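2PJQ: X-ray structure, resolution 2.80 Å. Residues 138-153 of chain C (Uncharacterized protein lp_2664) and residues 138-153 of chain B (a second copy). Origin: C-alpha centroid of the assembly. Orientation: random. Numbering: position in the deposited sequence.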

# COMPACT_ATOMS: atom_id res chain seq x y z
N ILE C 138 6.00 5.96 0.22
CA ILE C 138 4.63 5.79 -0.23
C ILE C 138 4.25 4.32 -0.08
O ILE C 138 3.23 3.99 0.50
CB ILE C 138 4.46 6.12 -1.72
CG1 ILE C 138 4.93 7.54 -2.01
CG2 ILE C 138 3.03 5.93 -2.11
CD1 ILE C 138 4.96 7.86 -3.50
N ALA C 139 5.08 3.45 -0.64
CA ALA C 139 4.84 2.01 -0.59
C ALA C 139 4.61 1.52 0.84
O ALA C 139 3.57 0.93 1.14
CB ALA C 139 6.01 1.27 -1.24
N ARG C 140 5.57 1.78 1.73
CA ARG C 140 5.46 1.35 3.12
C ARG C 140 4.22 1.98 3.75
O ARG C 140 3.47 1.32 4.47
CB ARG C 140 6.74 1.73 3.88
CG ARG C 140 7.98 0.94 3.38
CD ARG C 140 9.26 1.05 4.25
NE ARG C 140 8.99 0.80 5.66
CZ ARG C 140 8.98 1.75 6.59
NH1 ARG C 140 9.24 3.00 6.25
NH2 ARG C 140 8.66 1.46 7.84
N ALA C 141 3.97 3.25 3.45
CA ALA C 141 2.80 3.94 3.97
C ALA C 141 1.52 3.13 3.79
O ALA C 141 0.85 2.80 4.77
CB ALA C 141 2.65 5.26 3.27
N LEU C 142 1.17 2.81 2.54
CA LEU C 142 -0.05 2.08 2.21
C LEU C 142 -0.00 0.59 2.43
O LEU C 142 -1.01 -0.02 2.75
CB LEU C 142 -0.46 2.36 0.77
CG LEU C 142 -1.17 3.71 0.63
CD1 LEU C 142 -0.36 4.60 -0.29
CD2 LEU C 142 -2.58 3.50 0.11
N TYR C 143 1.16 -0.00 2.21
CA TYR C 143 1.29 -1.42 2.43
C TYR C 143 0.78 -1.60 3.87
O TYR C 143 -0.21 -2.33 4.12
CB TYR C 143 2.76 -1.82 2.29
CG TYR C 143 3.07 -3.28 2.49
CD1 TYR C 143 3.14 -3.85 3.77
CD2 TYR C 143 3.34 -4.10 1.40
CE1 TYR C 143 3.49 -5.18 3.94
CE2 TYR C 143 3.68 -5.43 1.56
CZ TYR C 143 3.76 -5.96 2.83
OH TYR C 143 4.17 -7.25 2.98
N TYR C 144 1.42 -0.89 4.79
CA TYR C 144 1.03 -0.91 6.20
C TYR C 144 -0.46 -0.73 6.40
O TYR C 144 -1.06 -1.45 7.18
CB TYR C 144 1.71 0.20 6.99
CG TYR C 144 1.30 0.16 8.44
CD1 TYR C 144 1.84 -0.79 9.31
CD2 TYR C 144 0.32 1.03 8.94
CE1 TYR C 144 1.44 -0.88 10.62
CE2 TYR C 144 -0.09 0.95 10.26
CZ TYR C 144 0.47 -0.01 11.10
OH TYR C 144 0.08 -0.12 12.41
N SER C 145 -1.04 0.28 5.75
CA SER C 145 -2.48 0.54 5.88
C SER C 145 -3.27 -0.69 5.42
O SER C 145 -4.21 -1.12 6.10
CB SER C 145 -2.89 1.75 5.04
OG SER C 145 -2.35 2.96 5.55
N GLY C 146 -2.88 -1.25 4.28
CA GLY C 146 -3.55 -2.42 3.76
C GLY C 146 -3.35 -3.62 4.67
O GLY C 146 -4.12 -4.57 4.61
N HIS C 147 -2.32 -3.59 5.50
CA HIS C 147 -2.07 -4.68 6.44
C HIS C 147 -2.93 -4.45 7.68
O HIS C 147 -2.96 -5.29 8.59
CB HIS C 147 -0.59 -4.70 6.84
CG HIS C 147 -0.31 -5.46 8.11
ND1 HIS C 147 -0.55 -6.81 8.25
CD2 HIS C 147 0.26 -5.05 9.27
CE1 HIS C 147 -0.15 -7.20 9.44
NE2 HIS C 147 0.35 -6.16 10.08
N VAL C 148 -3.63 -3.33 7.70
CA VAL C 148 -4.46 -2.98 8.85
C VAL C 148 -5.93 -2.69 8.46
O VAL C 148 -6.76 -2.47 9.34
CB VAL C 148 -3.86 -1.75 9.61
CG1 VAL C 148 -4.67 -1.44 10.83
CG2 VAL C 148 -2.44 -2.04 10.04
N GLY C 149 -6.25 -2.70 7.17
CA GLY C 149 -7.63 -2.44 6.78
C GLY C 149 -8.07 -1.04 7.20
O GLY C 149 -9.22 -0.79 7.59
N GLU C 150 -7.12 -0.13 7.08
CA GLU C 150 -7.28 1.27 7.43
C GLU C 150 -7.85 2.02 6.22
O GLU C 150 -7.35 1.87 5.11
CB GLU C 150 -5.90 1.79 7.78
CG GLU C 150 -5.81 3.18 8.29
CD GLU C 150 -4.37 3.56 8.47
OE1 GLU C 150 -3.72 3.91 7.45
OE2 GLU C 150 -3.88 3.49 9.62
N LYS C 151 -8.87 2.84 6.42
CA LYS C 151 -9.42 3.55 5.28
C LYS C 151 -8.36 4.39 4.56
O LYS C 151 -7.76 5.32 5.13
CB LYS C 151 -10.60 4.43 5.68
CG LYS C 151 -11.38 4.88 4.46
CD LYS C 151 -12.55 5.77 4.82
CE LYS C 151 -13.55 5.06 5.71
NZ LYS C 151 -14.62 5.99 6.16
N ILE C 152 -8.15 4.04 3.29
CA ILE C 152 -7.17 4.72 2.47
C ILE C 152 -7.43 6.20 2.36
O ILE C 152 -6.51 7.01 2.44
CB ILE C 152 -7.14 4.14 1.06
CG1 ILE C 152 -6.70 2.68 1.11
CG2 ILE C 152 -6.20 4.96 0.20
CD1 ILE C 152 -6.51 2.03 -0.25
N TYR C 153 -8.69 6.57 2.19
CA TYR C 153 -9.00 7.97 2.04
C TYR C 153 -10.47 8.21 2.21
O TYR C 153 -11.26 7.31 2.05
CB TYR C 153 -8.53 8.43 0.67
CG TYR C 153 -8.84 9.87 0.34
CD1 TYR C 153 -8.40 10.90 1.16
CD2 TYR C 153 -9.51 10.20 -0.84
CE1 TYR C 153 -8.61 12.23 0.81
CE2 TYR C 153 -9.73 11.51 -1.20
CZ TYR C 153 -9.27 12.54 -0.37
OH TYR C 153 -9.40 13.86 -0.76
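Chain B (138-153) IARALYYSGHVGEKIY

Two helices meet backbone to backbone at a pair of glycines, their axes approaching to 6.2 Å: the CA of G146(B) lies 4.0 Å from the CA of Y143(C), and the CA of G146(C) 4.1 Å from the CA of Y143(B). Such closeness depends on the absent side chains, because a CB modelled on G146(B) would fall 1.6 Å from Y143(C) O, and one on G146(C) 1.7 Å from Y143(B) O. In place of side chains there are CA-H...O contacts, G146(B) CA to Y143(C) O at 3.1 Å and G146(C) CA to Y143(B) O at 3.0 Å.

Chain B is helical from 138 to 148, having begun earlier in the chain, and crosses the 138-146 helix of chain C at -51°, the two N-to-C directions 51° apart. It leaves helical geometry at G149(B), whose phi is 92°, and continues as loop through Y153(B).

Y143(C) and Y143(B) each bury the largest area on their side. With chi1 at 177° (t), the CB of Y143(B) points sideways but the ring reaches chain C, where it is sandwiched: G146(C) CA lies 3.4 Å from the ring centroid over one face, and I152(C) CD1 3.7 Å from it over the opposite face. Y143(B) OH makes a weak hydrogen bond, 3.4 Å, to E150(C) O. In the reciprocal contact G146(B) CA sits 3.6 Å from the Y143(C) ring centroid, over the face, while Y143(C) OH donates a much shorter hydrogen bond, 2.5 Å, to E150(B) O. I152(B) CG1 packs 3.6 Å from Y143(C) CD2.

Toward the N-terminal end of the stretches the contact is aliphatic. L142(B) points toward chain C and lies against A139(C), while A139(B) CB is 3.5 Å from L142(C) CD2. I152(B) CG2 adds a looser contact, 4.2 Å from A139(C) CB.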

# COMPACT_ATOMS: atom_id res chain seq x y z
N ILE B 138 -1.81 2.85 -7.74
CA ILE B 138 -0.64 2.70 -6.88
C ILE B 138 -1.09 2.35 -5.46
O ILE B 138 -0.72 1.31 -4.90
CB ILE B 138 0.18 4.00 -6.81
CG1 ILE B 138 0.75 4.34 -8.19
CG2 ILE B 138 1.27 3.85 -5.76
CD1 ILE B 138 1.40 5.71 -8.27
N ALA B 139 -1.92 3.22 -4.89
CA ALA B 139 -2.44 3.02 -3.55
C ALA B 139 -3.03 1.64 -3.37
O ALA B 139 -2.57 0.86 -2.53
CB ALA B 139 -3.48 4.07 -3.23
N ARG B 140 -4.05 1.34 -4.17
CA ARG B 140 -4.74 0.05 -4.09
C ARG B 140 -3.82 -1.14 -4.31
O ARG B 140 -3.97 -2.17 -3.66
CB ARG B 140 -5.86 -0.02 -5.11
CG ARG B 140 -7.00 0.92 -4.86
CD ARG B 140 -8.00 0.64 -5.93
NE ARG B 140 -8.35 -0.76 -5.84
CZ ARG B 140 -8.72 -1.52 -6.86
NH1 ARG B 140 -8.80 -0.99 -8.08
NH2 ARG B 140 -9.00 -2.80 -6.65
N ALA B 141 -2.90 -1.00 -5.25
CA ALA B 141 -1.95 -2.05 -5.55
C ALA B 141 -1.21 -2.42 -4.27
O ALA B 141 -1.39 -3.52 -3.75
CB ALA B 141 -0.96 -1.56 -6.59
N LEU B 142 -0.41 -1.52 -3.74
CA LEU B 142 0.32 -1.84 -2.52
C LEU B 142 -0.56 -2.09 -1.30
O LEU B 142 -0.19 -2.84 -0.39
CB LEU B 142 1.35 -0.74 -2.21
CG LEU B 142 2.61 -0.97 -3.05
CD1 LEU B 142 2.46 -0.30 -4.42
CD2 LEU B 142 3.79 -0.44 -2.30
N TYR B 143 -1.73 -1.45 -1.27
CA TYR B 143 -2.64 -1.63 -0.14
C TYR B 143 -3.09 -3.08 -0.09
O TYR B 143 -3.44 -3.60 0.96
CB TYR B 143 -3.83 -0.70 -0.30
CG TYR B 143 -4.86 -0.85 0.76
CD1 TYR B 143 -5.83 -1.86 0.69
CD2 TYR B 143 -4.90 0.03 1.84
CE1 TYR B 143 -6.82 -1.98 1.67
CE2 TYR B 143 -5.88 -0.08 2.82
CZ TYR B 143 -6.84 -1.08 2.73
OH TYR B 143 -7.83 -1.16 3.67
N TYR B 144 -3.06 -3.73 -1.25
CA TYR B 144 -3.43 -5.13 -1.35
C TYR B 144 -2.29 -6.01 -0.83
O TYR B 144 -2.51 -7.02 -0.15
CB TYR B 144 -3.73 -5.48 -2.80
CG TYR B 144 -4.04 -6.94 -3.01
CD1 TYR B 144 -5.23 -7.50 -2.56
CD2 TYR B 144 -3.12 -7.77 -3.63
CE1 TYR B 144 -5.48 -8.84 -2.73
CE2 TYR B 144 -3.36 -9.10 -3.80
CZ TYR B 144 -4.54 -9.64 -3.35
OH TYR B 144 -4.76 -10.98 -3.53
N SER B 145 -1.07 -5.62 -1.17
CA SER B 145 0.13 -6.34 -0.75
C SER B 145 0.25 -6.32 0.76
O SER B 145 0.73 -7.28 1.36
CB SER B 145 1.37 -5.71 -1.36
OG SER B 145 1.18 -5.48 -2.73
N GLY B 146 -0.17 -5.21 1.37
CA GLY B 146 -0.12 -5.12 2.81
C GLY B 146 -1.09 -6.17 3.33
O GLY B 146 -0.74 -7.06 4.13
N HIS B 147 -2.31 -6.08 2.82
CA HIS B 147 -3.36 -7.00 3.18
C HIS B 147 -2.96 -8.47 3.08
O HIS B 147 -3.15 -9.25 4.01
CB HIS B 147 -4.58 -6.73 2.29
CG HIS B 147 -5.68 -7.72 2.45
ND1 HIS B 147 -6.34 -7.92 3.65
CD2 HIS B 147 -6.24 -8.58 1.57
CE1 HIS B 147 -7.25 -8.86 3.50
NE2 HIS B 147 -7.22 -9.28 2.25
N VAL B 148 -2.37 -8.86 1.96
CA VAL B 148 -2.01 -10.25 1.76
C VAL B 148 -0.66 -10.65 2.34
O VAL B 148 -0.41 -11.83 2.56
CB VAL B 148 -2.06 -10.60 0.24
CG1 VAL B 148 -1.32 -11.89 -0.05
CG2 VAL B 148 -3.50 -10.72 -0.21
N GLY B 149 0.22 -9.69 2.59
CA GLY B 149 1.52 -10.05 3.13
C GLY B 149 2.58 -10.26 2.05
O GLY B 149 3.68 -10.71 2.33
N GLU B 150 2.23 -9.92 0.82
CA GLU B 150 3.11 -10.05 -0.33
C GLU B 150 4.39 -9.26 -0.13
O GLU B 150 4.49 -8.43 0.77
CB GLU B 150 2.37 -9.50 -1.55
CG GLU B 150 2.64 -10.17 -2.87
CD GLU B 150 1.82 -9.51 -3.96
OE1 GLU B 150 2.15 -8.36 -4.32
OE2 GLU B 150 0.84 -10.14 -4.44
N LYS B 151 5.38 -9.51 -0.98
CA LYS B 151 6.66 -8.81 -0.90
C LYS B 151 6.62 -7.55 -1.80
O LYS B 151 6.07 -7.57 -2.91
CB LYS B 151 7.76 -9.75 -1.36
CG LYS B 151 9.17 -9.31 -1.03
CD LYS B 151 10.17 -10.35 -1.52
CE LYS B 151 9.90 -11.71 -0.87
NZ LYS B 151 10.71 -12.78 -1.52
N ILE B 152 7.20 -6.45 -1.33
CA ILE B 152 7.16 -5.23 -2.12
C ILE B 152 8.10 -5.20 -3.31
O ILE B 152 7.74 -4.70 -4.37
CB ILE B 152 7.47 -3.97 -1.26
CG1 ILE B 152 6.63 -3.98 0.01
CG2 ILE B 152 7.14 -2.70 -2.05
CD1 ILE B 152 6.99 -2.89 1.00
N TYR B 153 9.30 -5.74 -3.14
CA TYR B 153 10.30 -5.74 -4.19
C TYR B 153 11.41 -6.71 -3.86
O TYR B 153 11.62 -7.04 -2.69
CB TYR B 153 10.87 -4.33 -4.32
CG TYR B 153 11.93 -4.16 -5.37
CD1 TYR B 153 11.65 -4.39 -6.71
CD2 TYR B 153 13.20 -3.72 -5.03
CE1 TYR B 153 12.60 -4.18 -7.69
CE2 TYR B 153 14.17 -3.50 -6.00
CZ TYR B 153 13.86 -3.73 -7.33
OH TYR B 153 14.82 -3.50 -8.30